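PDB 6OUX: threonine phosphate decarboxylase-like enzyme, which catalyses the PLP-dependent decarboxylation of L-serine O-phosphate to ethanolamine O-phosphate, the precursor of the link between nucleotide loop and corrin ring in norcobamides. Local coordinates for residues 25-30 with 46-51; 128-133 with 179-184; 340-345 with 387-392; 353-358 with 367-372. All coordinates share one frame; numbering follows the deposited sequence.

Contact 1. Residues 25-30 with 46-51; sequences GSHSPS and DACYLS
Two segments beside the substrate-binding arginines meet here: residues 25-30, leading into helix 31-37, and residues 46-51, from the end of strand 45-46 towards helix 53-68. His27 and Asp46 reach out tip to tip, and His27 NE2 donates to Asp46 OD2 over 2.7 Å in a nearly straight bond (167°). OD2 receives it on its syn lone pair and lies almost in the imidazole plane, while the carboxylate is turned 64° from the ring. The other oxygen works within its own loop: Asp46 OD1 accepts from Cys48 N at 2.9 Å through its anti lone pair, closing an Asx turn. With CG anti to the backbone N (chi1 178°), Asp46 ties the turn to the histidine, and its negative charge would probably favour a proton on NE2 and could raise the pKa of the imidazole. An alanine at Asp46 would lose both bonds and would probably leave the imidazole less fixed and the turn looser. Cys48 CB lies over one face of the His27 ring, 4.2 Å from its centroid, a CH-pi contact, and also meets Ser26 O at 3.4 Å. Tyr49 runs alongside His27, its CB 4.0 Å from His27 CE1. A water bridges the loops further on, 2.6 Å from Ser26 OG and accepting from Leu50 N at 3.0 Å. Gly25 O and Cys48 O accept from Arg355 and Arg369, both substrate-binding residues. The arrangement is a His-carboxylate hydrogen bond to an aspartate that also forms an Asx turn, beside the phosphoserine site of this PLP-dependent enzyme.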
loop_
_atom_site.group_PDB
_atom_site.type_symbol
_atom_site.label_atom_id
_atom_site.label_comp_id
_atom_site.label_asym_id
_atom_site.label_seq_id
_atom_site.Cartn_x
_atom_site.Cartn_y
_atom_site.Cartn_z
ATOM N N GLY A 25 -5.577 15.483 -6.061
ATOM C CA GLY A 25 -4.148 15.242 -5.939
ATOM C C GLY A 25 -3.324 16.209 -6.798
ATOM O O GLY A 25 -3.839 17.148 -7.407
ATOM N N SER A 26 -2.054 15.865 -6.920
ATOM C CA SER A 26 -1.030 16.721 -7.493
ATOM C C SER A 26 -1.211 16.990 -8.995
ATOM O O SER A 26 -0.931 18.099 -9.457
ATOM C CB SER A 26 0.352 16.060 -7.236
ATOM O OG SER A 26 0.745 16.291 -5.893
ATOM N N HIS A 27 -1.624 15.982 -9.757
ATOM C CA HIS A 27 -1.923 16.189 -11.200
ATOM C C HIS A 27 -3.426 16.225 -11.468
ATOM O O HIS A 27 -4.060 15.167 -11.602
ATOM C CB HIS A 27 -1.345 15.083 -12.062
ATOM C CG HIS A 27 0.126 14.918 -11.918
ATOM N ND1 HIS A 27 0.687 14.091 -10.976
ATOM C CD2 HIS A 27 1.158 15.452 -12.615
ATOM C CE1 HIS A 27 2.003 14.116 -11.105
ATOM N NE2 HIS A 27 2.314 14.940 -12.084
ATOM N N SER A 28 -3.963 17.427 -11.568
ATOM C CA SER A 28 -5.346 17.630 -11.980
ATOM C C SER A 28 -5.405 18.612 -13.150
ATOM O O SER A 28 -5.103 19.822 -13.003
ATOM C CB SER A 28 -6.174 18.179 -10.832
ATOM O OG SER A 28 -7.578 18.168 -11.152
ATOM N N PRO A 29 -5.744 18.116 -14.325
ATOM C CA PRO A 29 -6.052 16.699 -14.654
ATOM C C PRO A 29 -4.860 15.723 -14.593
ATOM O O PRO A 29 -3.677 16.152 -14.545
ATOM C CB PRO A 29 -6.600 16.784 -16.068
ATOM C CG PRO A 29 -6.031 18.073 -16.634
ATOM C CD PRO A 29 -5.948 19.016 -15.469
ATOM N N SER A 30 -5.173 14.430 -14.628
ATOM C CA SER A 30 -4.170 13.401 -14.479
ATOM C C SER A 30 -3.306 13.409 -15.680
ATOM O O SER A 30 -3.765 13.764 -16.744
ATOM C CB SER A 30 -4.813 12.008 -14.354
ATOM O OG SER A 30 -5.059 11.434 -15.635
ATOM N N ASP A 46 7.822 18.405 -15.169
ATOM C CA ASP A 46 6.630 18.248 -14.359
ATOM C C ASP A 46 6.932 18.934 -13.054
ATOM O O ASP A 46 7.694 18.417 -12.217
ATOM C CB ASP A 46 6.289 16.755 -14.158
ATOM C CG ASP A 46 5.062 16.529 -13.272
ATOM O OD1 ASP A 46 4.440 17.479 -12.669
ATOM O OD2 ASP A 46 4.687 15.330 -13.202
ATOM N N ALA A 47 6.344 20.096 -12.841
ATOM C CA ALA A 47 6.482 20.747 -11.515
ATOM C C ALA A 47 5.194 20.704 -10.660
ATOM O O ALA A 47 4.955 21.593 -9.863
ATOM C CB ALA A 47 6.996 22.169 -11.690
ATOM N N CYS A 48 4.408 19.639 -10.785
ATOM C CA CYS A 48 3.235 19.435 -9.968
ATOM C C CYS A 48 3.489 18.605 -8.738
ATOM O O CYS A 48 3.043 18.952 -7.648
ATOM C CB CYS A 48 2.152 18.689 -10.746
ATOM S SG CYS A 48 1.304 19.664 -11.966
ATOM N N TYR A 49 4.161 17.473 -8.905
ATOM C CA TYR A 49 4.430 16.620 -7.763
ATOM C C TYR A 49 5.672 17.054 -6.972
ATOM O O TYR A 49 6.638 17.622 -7.491
ATOM C CB TYR A 49 4.531 15.129 -8.146
ATOM C CG TYR A 49 5.801 14.844 -8.850
ATOM C CD1 TYR A 49 5.962 15.229 -10.181
ATOM C CD2 TYR A 49 6.870 14.234 -8.198
ATOM C CE1 TYR A 49 7.146 15.010 -10.853
ATOM C CE2 TYR A 49 8.075 14.032 -8.863
ATOM C CZ TYR A 49 8.199 14.422 -10.198
ATOM O OH TYR A 49 9.347 14.223 -10.928
ATOM N N LEU A 50 5.618 16.752 -5.696
ATOM C CA LEU A 50 6.561 17.268 -4.726
ATOM C C LEU A 50 7.631 16.208 -4.471
ATOM O O LEU A 50 7.341 15.048 -4.185
ATOM C CB LEU A 50 5.846 17.674 -3.504
ATOM C CG LEU A 50 4.599 18.523 -3.751
ATOM C CD1 LEU A 50 3.917 18.751 -2.440
ATOM C CD2 LEU A 50 4.911 19.859 -4.412
ATOM N N SER A 51 8.863 16.602 -4.667
ATOM C CA SER A 51 9.966 15.695 -4.561
ATOM C C SER A 51 11.189 16.544 -4.271
ATOM O O SER A 51 11.102 17.760 -4.244
ATOM C CB SER A 51 10.150 15.008 -5.902
ATOM O OG SER A 51 10.928 13.869 -5.687
HETATM O O HOH W 1 3.001 15.522 -4.793
#

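Contact 2. Residues 128-133 with 179-184; sequences IPTFSS and PNNPNG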
loop_
_atom_site.group_PDB
_atom_site.type_symbol
_atom_site.label_atom_id
_atom_site.label_comp_id
_atom_site.label_asym_id
_atom_site.label_seq_id
_atom_site.Cartn_x
_atom_site.Cartn_y
_atom_site.Cartn_z
ATOM N N ILE A 128 -7.662 26.255 6.970
ATOM C CA ILE A 128 -7.988 26.492 5.581
ATOM C C ILE A 128 -7.186 27.727 5.117
ATOM O O ILE A 128 -7.140 28.747 5.815
ATOM C CB ILE A 128 -9.526 26.709 5.483
ATOM C CG1 ILE A 128 -9.986 26.959 4.077
ATOM C CG2 ILE A 128 -9.944 27.942 6.269
ATOM C CD1 ILE A 128 -11.484 27.200 3.994
ATOM N N PRO A 129 -6.540 27.660 3.926
ATOM C CA PRO A 129 -6.484 26.587 3.006
ATOM C C PRO A 129 -5.514 25.495 3.328
ATOM O O PRO A 129 -4.509 25.745 3.946
ATOM C CB PRO A 129 -6.037 27.258 1.723
ATOM C CG PRO A 129 -5.305 28.415 2.142
ATOM C CD PRO A 129 -5.980 28.881 3.361
ATOM N N THR A 130 -5.836 24.287 2.879
ATOM C CA THR A 130 -4.908 23.171 2.963
ATOM C C THR A 130 -5.097 22.387 1.686
ATOM O O THR A 130 -6.186 22.417 1.081
ATOM C CB THR A 130 -5.209 22.216 4.183
ATOM O OG1 THR A 130 -5.707 22.913 5.327
ATOM C CG2 THR A 130 -4.027 21.666 4.591
ATOM N N PHE A 131 -4.053 21.731 1.236
ATOM C CA PHE A 131 -4.097 21.015 -0.029
ATOM C C PHE A 131 -4.968 19.756 0.020
ATOM O O PHE A 131 -5.760 19.532 -0.881
ATOM C CB PHE A 131 -2.707 20.616 -0.498
ATOM C CG PHE A 131 -2.662 20.179 -1.932
ATOM C CD1 PHE A 131 -2.496 21.107 -2.927
ATOM C CD2 PHE A 131 -2.825 18.860 -2.285
ATOM C CE1 PHE A 131 -2.458 20.736 -4.298
ATOM C CE2 PHE A 131 -2.760 18.464 -3.631
ATOM C CZ PHE A 131 -2.576 19.414 -4.637
ATOM N N SER A 132 -4.785 18.934 1.039
ATOM C CA SER A 132 -5.604 17.731 1.230
ATOM C C SER A 132 -6.919 18.011 1.935
ATOM O O SER A 132 -6.973 18.815 2.838
ATOM C CB SER A 132 -4.847 16.737 2.074
ATOM O OG SER A 132 -3.588 16.529 1.527
ATOM N N SER A 133 -8.001 17.393 1.481
ATOM C CA SER A 133 -9.270 17.492 2.177
ATOM C C SER A 133 -9.228 16.377 3.186
ATOM O O SER A 133 -8.782 15.260 2.890
ATOM C CB SER A 133 -10.491 17.307 1.258
ATOM O OG SER A 133 -11.188 18.534 1.178
ATOM N N PRO A 179 5.836 22.424 7.674
ATOM C CA PRO A 179 5.263 23.519 6.876
ATOM C C PRO A 179 3.936 23.204 6.217
ATOM O O PRO A 179 3.683 22.077 5.827
ATOM C CB PRO A 179 6.367 23.794 5.777
ATOM C CG PRO A 179 7.645 23.179 6.322
ATOM C CD PRO A 179 7.129 21.971 7.114
ATOM N N ASN A 180 3.090 24.206 6.012
ATOM C CA ASN A 180 1.759 23.997 5.312
ATOM C C ASN A 180 1.910 23.803 3.743
ATOM O O ASN A 180 2.830 24.287 3.165
ATOM C CB ASN A 180 0.812 25.158 5.607
ATOM C CG ASN A 180 -0.673 24.807 5.457
ATOM O OD1 ASN A 180 -1.092 23.679 5.683
ATOM N ND2 ASN A 180 -1.477 25.792 4.990
ATOM N N ASN A 181 0.929 23.181 3.093
ATOM C CA ASN A 181 1.018 22.402 1.808
ATOM C C ASN A 181 0.475 22.807 0.417
ATOM O O ASN A 181 0.658 21.893 -0.617
ATOM C CB ASN A 181 0.155 21.299 2.098
ATOM C CG ASN A 181 -1.106 21.857 2.703
ATOM O OD1 ASN A 181 -1.534 22.997 2.311
ATOM N ND2 ASN A 181 -1.557 21.233 3.799
ATOM N N PRO A 182 -0.279 24.013 0.354
ATOM C CA PRO A 182 0.204 24.609 -0.818
ATOM C C PRO A 182 0.964 25.946 -0.598
ATOM O O PRO A 182 1.716 26.294 -1.473
ATOM C CB PRO A 182 -1.093 24.830 -1.635
ATOM C CG PRO A 182 -2.025 25.386 -0.567
ATOM C CD PRO A 182 -1.573 24.657 0.704
ATOM N N ASN A 183 0.840 26.670 0.503
ATOM C CA ASN A 183 1.615 27.915 0.605
ATOM C C ASN A 183 3.057 27.787 1.144
ATOM O O ASN A 183 3.924 28.536 0.760
ATOM C CB ASN A 183 0.867 28.973 1.350
ATOM C CG ASN A 183 0.567 28.542 2.765
ATOM O OD1 ASN A 183 -0.206 27.589 2.980
ATOM N ND2 ASN A 183 1.220 29.164 3.703
ATOM N N GLY A 184 3.310 26.832 2.014
ATOM C CA GLY A 184 4.665 26.499 2.491
ATOM C C GLY A 184 5.137 27.173 3.739
ATOM O O GLY A 184 6.259 27.005 4.122
#
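Two irregular loops, with cis peptide bonds before Pro129 and Pro179, come closest at Phe131 and Asn181, whose CA atoms are 5.6 Å apart. The firmest link is made by Asn180: CG lies anti to its backbone N (chi1 -156°), and ND2 donates to Pro129 O at 3.2 Å. That acceptor lies close to the amide plane, and the bond runs nearly along the C=O axis. The same ND2 also donates, less straight and tilted from the amide plane, to Asn183 OD1, three residues on, at 3.0 Å, so one amide nitrogen bridges the opposing loop and its own turn. A leucine at Asn180 would lose both donated bonds and would probably loosen the turn against the Pro129 carbonyl. Asn181, a substrate-binding residue, holds CG in the crowded position between its backbone N and carbonyl carbon (chi1 47°), where OD1 accepts a weak, bent bond from Phe131 N at 3.0 Å. Phe131 CB rests 3.6 Å from Asn181 O, and Pro182 CB comes to the ring's edge, 4.2 Å from Phe131 CD1. Cation-pi contacts from Arg369 and Lys360 also reach this ring, and Asn181 O accepts from Arg369. The loops follow the adjacent parallel strands 123-128 and 173-177 of the seven-stranded sheet, the first running on to strand 143-148, the second to helix 189-198, and both face the hairpin of strands 352-356 and 367-371.

Contact 3. Residues 340-345 with 387-392; sequences SFVISA and SILKDS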
loop_
_atom_site.group_PDB
_atom_site.type_symbol
_atom_site.label_atom_id
_atom_site.label_comp_id
_atom_site.label_asym_id
_atom_site.label_seq_id
_atom_site.Cartn_x
_atom_site.Cartn_y
_atom_site.Cartn_z
ATOM N N SER A 340 -5.580 29.335 -15.497
ATOM C CA SER A 340 -5.779 28.468 -16.734
ATOM C C SER A 340 -4.994 28.960 -17.970
ATOM O O SER A 340 -4.372 28.175 -18.679
ATOM C CB SER A 340 -7.300 28.309 -17.087
ATOM O OG SER A 340 -7.910 29.608 -17.296
ATOM N N PHE A 341 -4.960 30.267 -18.159
ATOM C CA PHE A 341 -4.172 30.899 -19.194
ATOM C C PHE A 341 -2.698 30.583 -19.031
ATOM O O PHE A 341 -2.066 30.204 -19.982
ATOM C CB PHE A 341 -4.343 32.408 -19.159
ATOM C CG PHE A 341 -3.373 33.141 -20.034
ATOM C CD1 PHE A 341 -3.519 33.146 -21.435
ATOM C CD2 PHE A 341 -2.312 33.830 -19.475
ATOM C CE1 PHE A 341 -2.581 33.792 -22.223
ATOM C CE2 PHE A 341 -1.383 34.475 -20.269
ATOM C CZ PHE A 341 -1.508 34.451 -21.626
ATOM N N VAL A 342 -2.191 30.724 -17.817
ATOM C CA VAL A 342 -0.793 30.496 -17.510
ATOM C C VAL A 342 -0.457 29.034 -17.627
ATOM O O VAL A 342 0.534 28.681 -18.254
ATOM C CB VAL A 342 -0.374 31.103 -16.159
ATOM C CG1 VAL A 342 1.091 30.837 -15.838
ATOM C CG2 VAL A 342 -0.584 32.569 -16.225
ATOM N N ILE A 343 -1.285 28.185 -17.058
ATOM C CA ILE A 343 -1.081 26.722 -17.140
ATOM C C ILE A 343 -1.060 26.154 -18.570
ATOM O O ILE A 343 -0.186 25.358 -18.923
ATOM C CB ILE A 343 -2.056 26.001 -16.228
ATOM C CG1 ILE A 343 -1.744 26.365 -14.785
ATOM C CG2 ILE A 343 -2.049 24.478 -16.428
ATOM C CD1 ILE A 343 -2.928 26.156 -13.802
ATOM N N SER A 344 -1.964 26.644 -19.422
ATOM C CA SER A 344 -2.003 26.246 -20.806
ATOM C C SER A 344 -0.799 26.751 -21.605
ATOM O O SER A 344 -0.244 26.024 -22.413
ATOM C CB SER A 344 -3.317 26.713 -21.430
ATOM O OG SER A 344 -4.392 26.081 -20.812
ATOM N N ALA A 345 -0.379 27.975 -21.377
ATOM C CA ALA A 345 0.775 28.472 -22.097
ATOM C C ALA A 345 2.050 27.756 -21.686
ATOM O O ALA A 345 2.897 27.453 -22.556
ATOM C CB ALA A 345 0.931 29.979 -21.914
ATOM N N SER A 387 8.136 35.511 -19.763
ATOM C CA SER A 387 7.678 35.677 -21.100
ATOM C C SER A 387 6.145 35.637 -21.214
ATOM O O SER A 387 5.565 36.516 -21.830
ATOM C CB SER A 387 8.295 34.595 -21.980
ATOM O OG SER A 387 7.442 34.303 -23.076
ATOM N N ILE A 388 5.521 34.617 -20.622
ATOM C CA ILE A 388 4.069 34.496 -20.563
ATOM C C ILE A 388 3.408 35.653 -19.847
ATOM O O ILE A 388 2.325 36.067 -20.251
ATOM C CB ILE A 388 3.617 33.174 -19.884
ATOM C CG1 ILE A 388 4.019 31.974 -20.743
ATOM C CG2 ILE A 388 2.128 33.189 -19.666
ATOM C CD1 ILE A 388 3.955 30.625 -20.056
ATOM N N LEU A 389 4.031 36.182 -18.799
ATOM C CA LEU A 389 3.434 37.269 -18.032
ATOM C C LEU A 389 3.905 38.682 -18.416
ATOM O O LEU A 389 3.599 39.656 -17.698
ATOM C CB LEU A 389 3.675 37.049 -16.522
ATOM C CG LEU A 389 3.101 35.736 -15.947
ATOM C CD1 LEU A 389 3.443 35.558 -14.475
ATOM C CD2 LEU A 389 1.570 35.757 -16.110
ATOM N N LYS A 390 4.686 38.789 -19.479
ATOM C CA LYS A 390 5.106 40.095 -19.974
ATOM C C LYS A 390 3.825 40.853 -20.378
ATOM O O LYS A 390 2.971 40.264 -21.043
ATOM C CB LYS A 390 5.988 39.891 -21.196
ATOM C CG LYS A 390 7.021 40.966 -21.456
ATOM C CD LYS A 390 7.749 40.668 -22.754
ATOM C CE LYS A 390 8.780 41.742 -23.076
ATOM N NZ LYS A 390 9.522 41.334 -24.298
ATOM N N ASP A 391 3.643 42.114 -19.990
ATOM C CA ASP A 391 2.427 42.824 -20.493
ATOM C C ASP A 391 2.314 42.808 -22.049
ATOM O O ASP A 391 1.350 42.249 -22.548
ATOM C CB ASP A 391 2.147 44.195 -19.827
ATOM C CG ASP A 391 0.749 44.237 -19.142
ATOM O OD1 ASP A 391 0.103 43.157 -19.016
ATOM O OD2 ASP A 391 0.284 45.341 -18.765
ATOM N N SER A 392 3.268 43.392 -22.793
ATOM C CA SER A 392 3.737 42.828 -24.114
ATOM C C SER A 392 3.316 43.449 -25.466
ATOM O O SER A 392 2.742 44.562 -25.531
ATOM C CB SER A 392 3.472 41.312 -24.175
ATOM O OG SER A 392 4.207 40.674 -25.204
#
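Ile388, in the last turn of helix 375-388, carries most of this apolar contact with helix 339-350. Its CB points at that helix and branches there. CG2, anti to the backbone N, goes one way and comes 3.8 Å from Phe341 CE2, approaching the ring obliquely. Phe341 stretches the other way past it, CG anti to its own backbone N (chi1 170°), so that the two side chains slide by each other in opposite directions. The same methyl lies 4.1 Å from Ala345 CB, between one helical turn and the next. On the other branch CG1 leaves anti to the carbonyl carbon (chi1 -66°) and passes Ala345 CB at 3.9 Å. The chain then extends (chi2 165°), and CD1 ends 3.6 Å from Ala345 CB, with Ala345 C at 3.8 Å. The small alanine lets the tip settle close to the helix backbone. Leu389, the first residue to leave helical backbone angles, adds a second point: its CD2 meets Val342 CG2 at 3.8 Å, the two side chains crossing at about a right angle. No hydrogen bond joins the segments; within helix 339-350, Ser340 O takes both Ser344 N and Ser344 OG, the hydroxyl at 3.0 Å from above the carbonyl plane. Leu346 and Tyr350 extend the surface around Ile388, while Ile343 turns away to strand 352-356. Such apolar helix-to-helix packing, with one helix before and one after a beta hairpin, belongs to the alpha/beta C-terminal part of this PLP-dependent aminotransferase-type fold.

Contact 4. Residues 353-358 with 367-372; sequences YVRTMA and CIRIAG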
loop_
_atom_site.group_PDB
_atom_site.type_symbol
_atom_site.label_atom_id
_atom_site.label_comp_id
_atom_site.label_asym_id
_atom_site.label_seq_id
_atom_site.Cartn_x
_atom_site.Cartn_y
_atom_site.Cartn_z
ATOM N N TYR A 353 4.458 21.630 -16.688
ATOM C CA TYR A 353 3.180 21.425 -15.927
ATOM C C TYR A 353 3.250 21.956 -14.489
ATOM O O TYR A 353 4.163 21.583 -13.745
ATOM C CB TYR A 353 2.846 19.950 -15.844
ATOM C CG TYR A 353 1.409 19.606 -15.616
ATOM C CD1 TYR A 353 0.385 20.565 -15.688
ATOM C CD2 TYR A 353 1.057 18.305 -15.377
ATOM C CE1 TYR A 353 -0.947 20.217 -15.473
ATOM C CE2 TYR A 353 -0.272 17.968 -15.179
ATOM C CZ TYR A 353 -1.264 18.927 -15.246
ATOM O OH TYR A 353 -2.591 18.580 -15.050
ATOM N N VAL A 354 2.331 22.851 -14.131
ATOM C CA VAL A 354 2.220 23.366 -12.757
ATOM C C VAL A 354 0.764 23.186 -12.304
ATOM O O VAL A 354 -0.100 22.842 -13.118
ATOM C CB VAL A 354 2.706 24.828 -12.594
ATOM C CG1 VAL A 354 4.097 24.992 -13.137
ATOM C CG2 VAL A 354 1.763 25.868 -13.226
ATOM N N ARG A 355 0.513 23.341 -11.005
ATOM C CA ARG A 355 -0.753 22.930 -10.380
ATOM C C ARG A 355 -1.583 24.188 -10.123
ATOM O O ARG A 355 -1.135 25.161 -9.462
ATOM C CB ARG A 355 -0.449 22.076 -9.088
ATOM C CG ARG A 355 -1.619 21.503 -8.253
ATOM C CD ARG A 355 -2.519 20.724 -9.172
ATOM N NE ARG A 355 -3.536 19.885 -8.547
ATOM C CZ ARG A 355 -4.699 20.313 -8.043
ATOM N NH1 ARG A 355 -4.972 21.615 -7.939
ATOM N NH2 ARG A 355 -5.571 19.411 -7.589
ATOM N N THR A 356 -2.784 24.211 -10.667
ATOM C CA THR A 356 -3.723 25.275 -10.283
ATOM C C THR A 356 -4.107 25.252 -8.791
ATOM O O THR A 356 -4.230 24.172 -8.159
ATOM C CB THR A 356 -5.021 25.232 -11.102
ATOM O OG1 THR A 356 -5.772 26.402 -10.811
ATOM C CG2 THR A 356 -5.886 24.020 -10.800
ATOM N N MET A 357 -4.383 26.448 -8.252
ATOM C CA MET A 357 -5.031 26.538 -6.911
ATOM C C MET A 357 -6.526 26.808 -6.936
ATOM O O MET A 357 -7.179 26.798 -5.869
ATOM C CB MET A 357 -4.340 27.568 -6.053
ATOM C CG MET A 357 -2.917 27.102 -5.790
ATOM S SD MET A 357 -2.506 25.922 -4.495
ATOM C CE MET A 357 -2.529 24.364 -5.254
ATOM N N ALA A 358 -7.102 26.834 -8.145
ATOM C CA ALA A 358 -8.542 27.131 -8.340
ATOM C C ALA A 358 -9.464 26.189 -7.564
ATOM O O ALA A 358 -10.519 26.584 -7.123
ATOM C CB ALA A 358 -8.884 27.079 -9.839
ATOM N N CYS A 367 -4.088 31.486 -8.420
ATOM C CA CYS A 367 -2.769 31.064 -7.940
ATOM C C CYS A 367 -2.370 29.778 -8.594
ATOM O O CYS A 367 -3.232 28.962 -9.049
ATOM C CB CYS A 367 -2.738 30.908 -6.397
ATOM S SG CYS A 367 -2.872 32.486 -5.522
ATOM N N ILE A 368 -1.044 29.587 -8.640
ATOM C CA ILE A 368 -0.463 28.329 -9.044
ATOM C C ILE A 368 0.559 27.876 -7.985
ATOM O O ILE A 368 1.241 28.704 -7.375
ATOM C CB ILE A 368 0.215 28.399 -10.417
ATOM C CG1 ILE A 368 1.257 29.526 -10.524
ATOM C CG2 ILE A 368 -0.821 28.587 -11.498
ATOM C CD1 ILE A 368 2.072 29.422 -11.808
ATOM N N ARG A 369 0.669 26.579 -7.817
ATOM C CA ARG A 369 1.702 25.977 -6.953
ATOM C C ARG A 369 2.746 25.335 -7.824
ATOM O O ARG A 369 2.418 24.467 -8.646
ATOM C CB ARG A 369 1.129 24.911 -6.039
ATOM C CG ARG A 369 2.090 24.549 -4.881
ATOM C CD ARG A 369 1.683 23.263 -4.235
ATOM N NE ARG A 369 1.739 22.119 -5.130
ATOM C CZ ARG A 369 1.345 20.893 -4.782
ATOM N NH1 ARG A 369 0.894 20.679 -3.572
ATOM N NH2 ARG A 369 1.424 19.886 -5.621
ATOM N N ILE A 370 4.016 25.736 -7.632
ATOM C CA ILE A 370 5.115 25.180 -8.454
ATOM C C ILE A 370 6.121 24.432 -7.569
ATOM O O ILE A 370 6.661 24.994 -6.663
ATOM C CB ILE A 370 5.908 26.292 -9.213
ATOM C CG1 ILE A 370 4.929 27.251 -9.907
ATOM C CG2 ILE A 370 6.908 25.646 -10.185
ATOM C CD1 ILE A 370 5.581 28.420 -10.619
ATOM N N ALA A 371 6.354 23.167 -7.869
ATOM C CA ALA A 371 7.332 22.387 -7.119
ATOM C C ALA A 371 8.736 22.788 -7.558
ATOM O O ALA A 371 8.969 23.000 -8.762
ATOM C CB ALA A 371 7.129 20.912 -7.402
ATOM N N GLY A 372 9.673 22.866 -6.638
ATOM C CA GLY A 372 11.027 23.286 -6.955
ATOM C C GLY A 372 11.708 22.105 -7.588
ATOM O O GLY A 372 11.524 20.967 -7.115
#
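The tight part of this contact is the backbone pairing of strands 352-356 and 367-371. Arg355 and Arg369 form an antiparallel hydrogen-bonded pair: Arg369 N donates to Arg355 O at 2.8 Å, and Arg355 N returns a longer bond to Arg369 O at 3.2 Å. Thr356 and Ile368 follow as a non-hydrogen-bonded pair, and beyond them Met357 N donates to Cys367 O at 2.9 Å, this time from above the carbonyl plane. On one side Val354 CG2 meets Ile368 CD1 at 3.8 Å, and Val354 lies alongside Ile370; on the side of the arginines Met357, bent at chi2 and chi3, lays CE 3.8 Å from Arg369 CB. The strands are the two arms of a beta hairpin within the mixed sheet of the C-terminal part of this PLP-dependent fold, and the paired arginines, both substrate-binding residues, leave from the same face. Arg355 has CG anti to the backbone N and bends at chi2 (53°), so its guanidinium leads away from the partner strand; NH1 donates to Thr356 O at 2.7 Å and forms a salt bridge with Asp359. Arg369 extends and bends only at chi3, its NH2 bonded to Cys48 O. The like-charged ends stay apart, NE of Arg355 5.8 Å from NH2 of Arg369; although Asp359 offsets part of the charge of Arg355, the pair would probably still suit an anionic substrate. Looser is the end where the strands part: exposed Ala358 hardly touches the other strand, partly exposed Thr356 little more, and Ala358 N closes an ST turn on Thr356 OG1 at 3.0 Å.

Along the chain contacts 1 and 2 come in series, followed by contact 3, whose two segments enclose contact 4. Contact 4 is the hub: its centre lies about 8 Å from that of contact 1, 12 Å from contact 2 and 14 Å from contact 3, and it touches all three. The hairpin of strands 352-356 and 367-371 receives the loops of contacts 1 and 2 near its arginines, while Ile343 of contact 3 packs on Thr356, Val354 and Ile368. Contacts 1, 2 and 4 therefore gather around the substrate-binding residues Asn181, Arg355 and Arg369, whereas contact 3, 25 Å from contact 2 between centres, joins helices flanking the hairpin in sequence.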